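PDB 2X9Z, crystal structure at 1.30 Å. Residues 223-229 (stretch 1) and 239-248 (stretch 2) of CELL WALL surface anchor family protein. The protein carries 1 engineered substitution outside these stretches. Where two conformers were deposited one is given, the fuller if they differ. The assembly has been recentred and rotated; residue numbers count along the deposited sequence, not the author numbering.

Stretch 1 223-229: KGYSADY
Stretch 2 239-248: AVKNWKDENP

Antiparallel strands alternate hydrogen-bonded and non-hydrogen-bonded pairs, and with them the sheet face each side chain joins; residues 226-229 and 239-243 illustrate the rule. Both strands are extended (phi -83 to -132°, psi 99 to 146°), run at 149° to one another, and bury 711 Å² together with their flanking loops.

Stretch 2 enters through Ala239, whose side chain points sideways. Val240 (chi1 t) faces Tyr229 (chi1 m, chi2 86°) in a non-hydrogen-bonded pair, CA-CA 4.5 Å. Its CG2 lies 3.5 Å from Tyr229 CD2, while its CG1 lies over a face of that ring and 4.2 Å from Ala227 CB, an apolar cluster. Lys241 pairs with Asp228, CA-CA 5.0 Å: Lys241 N donates to Asp228 O (2.8 Å) and Asp228 N to Lys241 O (2.9 Å). The Lys241 side chain (t, t, p, t) starts on the same face as Asp228, but its end leads away, with Lys241 NZ 4.4 Å from Asp228 OD2, beyond a salt bridge. Asn242 (chi1 m) returns to the face of Val240 and forms a non-hydrogen-bonded pair with Ala227, CA-CA 4.8 Å.

Trp243 (m, chi2 73°) pairs with Ser226 (chi1 m), CA-CA 5.2 Å, through Trp243 N to Ser226 O (2.9 Å) and Ser226 N to Trp243 O (2.8 Å). On the face shared with Asp228 (chi1 t), its indole NE1 donates edge-on to Asp228 OD2 at 3.0 Å, so a side-chain bond skips one pair along the ladder.

Beyond the tryptophan, Lys244 (all t; phi/psi -79/71°) lays CG over the ring of Tyr225 (m, chi2 88°), 4.0 Å from its centroid, a CH-pi contact. Asp245 (-85/-15°) and Glu246 (58/43°) turn the chain, and Glu246 N donates to Gly224 O at 2.9 Å. Gly224 (90/-2°) suits this site: a CB would clash with Glu246 OE1. Finally, water 2 links Gly224 N (3.0 Å) to Asn247 O (2.7 Å), before Pro248 leaves the contact.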

# COMPACT_ATOMS: atom_id res chain seq x y z
N LYS A 223 -7.85 16.45 -2.19
CA LYS A 223 -8.02 17.07 -0.89
C LYS A 223 -9.32 16.62 -0.23
O LYS A 223 -10.40 16.83 -0.77
CB LYS A 223 -7.97 18.60 -1.00
CG LYS A 223 -8.08 19.32 0.33
CD LYS A 223 -8.01 20.83 0.14
CE LYS A 223 -8.27 21.57 1.44
NZ LYS A 223 -7.24 21.25 2.47
N GLY A 224 -9.21 15.98 0.93
CA GLY A 224 -10.37 15.58 1.69
C GLY A 224 -10.92 14.19 1.40
O GLY A 224 -11.89 13.75 2.04
N TYR A 225 -10.32 13.50 0.43
CA TYR A 225 -10.76 12.16 0.05
C TYR A 225 -9.65 11.13 0.21
O TYR A 225 -8.50 11.38 -0.14
CB TYR A 225 -11.25 12.13 -1.41
CG TYR A 225 -12.55 12.88 -1.62
CD1 TYR A 225 -12.56 14.24 -1.89
CD2 TYR A 225 -13.77 12.22 -1.52
CE1 TYR A 225 -13.75 14.93 -2.06
CE2 TYR A 225 -14.97 12.90 -1.69
CZ TYR A 225 -14.95 14.25 -1.96
OH TYR A 225 -16.14 14.92 -2.13
N SER A 226 -10.03 9.95 0.72
CA SER A 226 -9.11 8.83 0.84
C SER A 226 -9.50 7.71 -0.12
O SER A 226 -10.68 7.50 -0.39
CB SER A 226 -9.08 8.32 2.28
OG SER A 226 -8.55 9.33 3.12
N ALA A 227 -8.49 7.01 -0.63
CA ALA A 227 -8.68 6.02 -1.68
C ALA A 227 -8.71 4.60 -1.13
O ALA A 227 -7.73 4.13 -0.54
CB ALA A 227 -7.58 6.15 -2.73
N ASP A 228 -9.84 3.93 -1.37
CA ASP A 228 -10.09 2.56 -0.92
C ASP A 228 -10.08 1.66 -2.16
O ASP A 228 -11.06 1.59 -2.91
CB ASP A 228 -11.44 2.52 -0.20
CG ASP A 228 -11.95 1.12 0.09
OD1 ASP A 228 -11.23 0.12 -0.11
OD2 ASP A 228 -13.12 1.04 0.53
N TYR A 229 -8.94 1.00 -2.40
CA TYR A 229 -8.77 0.15 -3.58
C TYR A 229 -9.38 -1.22 -3.31
O TYR A 229 -9.03 -1.90 -2.33
CB TYR A 229 -7.29 0.01 -3.94
CG TYR A 229 -6.58 1.34 -4.17
CD1 TYR A 229 -6.02 2.04 -3.10
CD2 TYR A 229 -6.45 1.88 -5.45
CE1 TYR A 229 -5.37 3.24 -3.29
CE2 TYR A 229 -5.80 3.09 -5.66
CZ TYR A 229 -5.26 3.76 -4.58
OH TYR A 229 -4.60 4.95 -4.77
N ALA A 239 -10.98 -1.35 -9.33
CA ALA A 239 -12.02 -0.49 -8.78
C ALA A 239 -11.50 0.26 -7.56
O ALA A 239 -10.77 -0.29 -6.73
CB ALA A 239 -13.26 -1.30 -8.41
N VAL A 240 -11.89 1.53 -7.46
CA VAL A 240 -11.50 2.37 -6.34
C VAL A 240 -12.74 3.09 -5.80
O VAL A 240 -13.58 3.56 -6.57
CB VAL A 240 -10.45 3.41 -6.75
CG1 VAL A 240 -9.99 4.23 -5.55
CG2 VAL A 240 -9.26 2.73 -7.41
N LYS A 241 -12.85 3.15 -4.48
CA LYS A 241 -13.93 3.88 -3.83
C LYS A 241 -13.30 5.03 -3.05
O LYS A 241 -12.45 4.79 -2.20
CB LYS A 241 -14.72 2.95 -2.90
CG LYS A 241 -15.88 3.63 -2.19
CD LYS A 241 -16.91 2.63 -1.69
CE LYS A 241 -16.43 1.86 -0.47
NZ LYS A 241 -17.52 1.01 0.11
N ASN A 242 -13.70 6.26 -3.36
CA ASN A 242 -13.18 7.43 -2.67
C ASN A 242 -14.10 7.85 -1.55
O ASN A 242 -15.29 8.09 -1.78
CB ASN A 242 -13.03 8.60 -3.63
CG ASN A 242 -12.05 8.31 -4.74
OD1 ASN A 242 -11.01 7.71 -4.56
N TRP A 243 -13.55 7.93 -0.34
CA TRP A 243 -14.31 8.30 0.85
C TRP A 243 -13.98 9.73 1.26
O TRP A 243 -12.80 10.08 1.35
CB TRP A 243 -13.93 7.40 2.02
CG TRP A 243 -14.26 5.95 1.91
CD1 TRP A 243 -13.64 5.01 1.12
CD2 TRP A 243 -15.23 5.23 2.70
NE1 TRP A 243 -14.19 3.77 1.35
CE2 TRP A 243 -15.17 3.88 2.30
CE3 TRP A 243 -16.15 5.61 3.68
CZ2 TRP A 243 -15.99 2.89 2.86
CZ3 TRP A 243 -16.98 4.63 4.24
CH2 TRP A 243 -16.89 3.29 3.83
N LYS A 244 -14.99 10.54 1.53
CA LYS A 244 -14.76 11.92 1.97
C LYS A 244 -14.40 11.95 3.46
O LYS A 244 -15.18 12.40 4.29
CB LYS A 244 -15.98 12.78 1.70
CG LYS A 244 -15.70 14.27 1.70
CD LYS A 244 -16.98 15.05 1.44
CE LYS A 244 -16.71 16.53 1.34
NZ LYS A 244 -17.93 17.24 0.87
N ASP A 245 -13.20 11.46 3.80
CA ASP A 245 -12.78 11.34 5.20
C ASP A 245 -12.17 12.63 5.77
O ASP A 245 -12.01 12.74 6.99
CB ASP A 245 -11.75 10.21 5.35
CG ASP A 245 -12.35 8.83 5.11
OD1 ASP A 245 -13.56 8.63 5.37
OD2 ASP A 245 -11.59 7.95 4.66
N GLU A 246 -11.82 13.58 4.91
CA GLU A 246 -11.25 14.85 5.36
C GLU A 246 -9.98 14.65 6.18
O GLU A 246 -9.77 15.30 7.21
CB GLU A 246 -12.28 15.68 6.13
CG GLU A 246 -13.53 16.02 5.32
CD GLU A 246 -13.24 16.91 4.13
OE1 GLU A 246 -12.11 17.43 4.03
OE2 GLU A 246 -14.16 17.09 3.30
N ASN A 247 -9.13 13.75 5.71
CA ASN A 247 -7.84 13.47 6.34
C ASN A 247 -6.67 13.87 5.44
O ASN A 247 -6.85 14.11 4.25
CB ASN A 247 -7.74 11.98 6.67
CG ASN A 247 -8.54 11.60 7.90
OD1 ASN A 247 -8.68 12.39 8.84
ND2 ASN A 247 -9.06 10.38 7.90
N PRO A 248 -5.45 13.92 6.01
CA PRO A 248 -4.26 14.19 5.20
C PRO A 248 -4.02 13.07 4.19
O PRO A 248 -4.54 11.96 4.36
CB PRO A 248 -3.12 14.18 6.24
CG PRO A 248 -3.77 14.35 7.57
CD PRO A 248 -5.12 13.72 7.43
O HOH W 1 -12.84 17.95 0.31
O HOH W 2 -6.45 15.14 1.80
O HOH W 3 -6.26 10.95 2.32
O HOH W 4 -9.10 12.15 3.28